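Local coordinates for alginate lyase (Paenibacillus sp. FPU-7, PDB 6KFN), which cleaves the polysaccharide alginate, probably by beta-elimination as alginate lyases do, at residues Val28-Gly32 / Val59-Leu64. Numbering follows the deposited sequence.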
loop_
_atom_site.group_PDB
_atom_site.type_symbol
_atom_site.label_atom_id
_atom_site.label_comp_id
_atom_site.label_asym_id
_atom_site.label_seq_id
_atom_site.Cartn_x
_atom_site.Cartn_y
_atom_site.Cartn_z
ATOM N N VAL A 28 -9.161 -20.558 -7.713
ATOM C CA VAL A 28 -10.322 -20.236 -6.889
ATOM C C VAL A 28 -10.169 -20.938 -5.550
ATOM O O VAL A 28 -10.169 -22.172 -5.491
ATOM C CB VAL A 28 -11.633 -20.632 -7.578
ATOM C CG1 VAL A 28 -12.811 -20.161 -6.742
ATOM C CG2 VAL A 28 -11.708 -20.058 -9.009
ATOM N N LEU A 29 -9.998 -20.160 -4.483
ATOM C CA LEU A 29 -9.656 -20.679 -3.175
ATOM C C LEU A 29 -10.891 -20.806 -2.280
ATOM O O LEU A 29 -11.704 -19.887 -2.157
ATOM C CB LEU A 29 -8.624 -19.781 -2.518
ATOM C CG LEU A 29 -7.333 -19.586 -3.316
ATOM C CD1 LEU A 29 -6.316 -18.844 -2.494
ATOM C CD2 LEU A 29 -6.797 -20.924 -3.799
ATOM N N ALA A 30 -11.030 -21.976 -1.660
ATOM C CA ALA A 30 -12.217 -22.287 -0.880
ATOM C C ALA A 30 -12.420 -21.334 0.292
ATOM O O ALA A 30 -11.489 -20.997 1.014
ATOM C CB ALA A 30 -12.100 -23.715 -0.343
ATOM N N GLU A 31 -13.669 -20.907 0.494
ATOM C CA GLU A 31 -14.020 -20.096 1.655
ATOM C C GLU A 31 -13.716 -20.834 2.944
ATOM O O GLU A 31 -13.882 -22.038 3.049
ATOM C CB GLU A 31 -15.488 -19.707 1.616
ATOM C CG GLU A 31 -15.810 -18.677 0.546
ATOM C CD GLU A 31 -17.216 -18.168 0.690
ATOM O OE1 GLU A 31 -18.078 -18.550 -0.117
ATOM O OE2 GLU A 31 -17.488 -17.410 1.652
ATOM N N GLY A 32 -13.294 -20.090 3.952
ATOM C CA GLY A 32 -13.083 -20.652 5.265
ATOM C C GLY A 32 -11.756 -21.335 5.445
ATOM O O GLY A 32 -11.433 -21.735 6.560
ATOM N N VAL A 59 -18.361 -14.455 1.875
ATOM C CA VAL A 59 -18.908 -14.608 3.218
ATOM C C VAL A 59 -17.790 -14.906 4.204
ATOM O O VAL A 59 -17.720 -14.308 5.277
ATOM C CB VAL A 59 -20.016 -15.674 3.256
ATOM C CG1 VAL A 59 -20.425 -15.954 4.708
ATOM C CG2 VAL A 59 -21.209 -15.209 2.433
ATOM N N ASN A 60 -16.864 -15.786 3.830
ATOM C CA ASN A 60 -15.777 -16.199 4.710
ATOM C C ASN A 60 -14.558 -16.305 3.813
ATOM O O ASN A 60 -14.172 -17.414 3.413
ATOM C CB ASN A 60 -16.096 -17.558 5.332
ATOM C CG ASN A 60 -15.255 -17.872 6.539
ATOM O OD1 ASN A 60 -14.379 -17.116 6.927
ATOM N ND2 ASN A 60 -15.558 -18.988 7.176
ATOM N N PRO A 61 -13.944 -15.179 3.443
ATOM C CA PRO A 61 -12.859 -15.209 2.444
ATOM C C PRO A 61 -11.761 -16.192 2.797
ATOM O O PRO A 61 -11.376 -16.336 3.955
ATOM C CB PRO A 61 -12.334 -13.775 2.447
ATOM C CG PRO A 61 -13.532 -12.964 2.888
ATOM C CD PRO A 61 -14.236 -13.813 3.902
ATOM N N ALA A 62 -11.181 -16.810 1.759
ATOM C CA ALA A 62 -9.950 -17.557 1.923
ATOM C C ALA A 62 -8.848 -16.659 2.479
ATOM O O ALA A 62 -8.786 -15.467 2.176
ATOM C CB ALA A 62 -9.535 -18.147 0.575
ATOM N N VAL A 63 -7.955 -17.271 3.247
ATOM C CA VAL A 63 -6.855 -16.592 3.915
ATOM C C VAL A 63 -5.531 -17.155 3.426
ATOM O O VAL A 63 -5.328 -18.371 3.451
ATOM C CB VAL A 63 -6.914 -16.774 5.438
ATOM C CG1 VAL A 63 -5.748 -16.047 6.120
ATOM C CG2 VAL A 63 -8.251 -16.290 6.016
ATOM N N LEU A 64 -4.620 -16.270 2.999
ATOM C CA LEU A 64 -3.236 -16.630 2.777
ATOM C C LEU A 64 -2.439 -16.209 4.005
ATOM O O LEU A 64 -2.344 -15.029 4.314
ATOM C CB LEU A 64 -2.644 -15.957 1.531
ATOM C CG LEU A 64 -3.394 -16.136 0.228
ATOM C CD1 LEU A 64 -2.587 -15.547 -0.911
ATOM C CD2 LEU A 64 -3.713 -17.576 -0.033
#
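E31 reaches along the N60 backbone, and its OE2 accepts a hydrogen bond from the backbone N-H of N60 (N60 N to E31 OE2 2.8 Å, N-H...O 154°), the donor arriving nearly in line with the carboxylate C-O bond. The side chain gets there because CG lies anti to the carbonyl carbon (chi1 -71°) and the chain runs out extended beyond it, laying CB and CG against the carbonyl oxygen of N60. The same OE2 also lies 3.1 Å from V59 N. N60 answers through its backbone: its O accepts a hydrogen bond from G32 N (2.9 Å). With CG anti to the backbone N (chi1 -163°), the side-chain carboxamide of N60 lies alongside G32, ND2 3.5 Å from G32 CA. An alanine at E31 removes the carboxylate, and is likely to leave the backbone N-H of N60 without this acceptor and the loop at V59-N60 freer to shift. Toward the interior the contact turns apolar: A62 CB meets L29 CB at 3.6 Å. L29 and L64 cross at about a right angle, L29 CD1 to L64 CD2 3.8 Å. F35 touches all three of these apolar side chains. Residues 30-32, after strand 25-29, pack on the loop leading into strand 63-65; 25-29 pairs with 51-55 and 34-36 with 63-65, so the contact joins successive coils near the N-terminal end of a right-handed parallel beta-helix, the fold of the pectate lyase-like families.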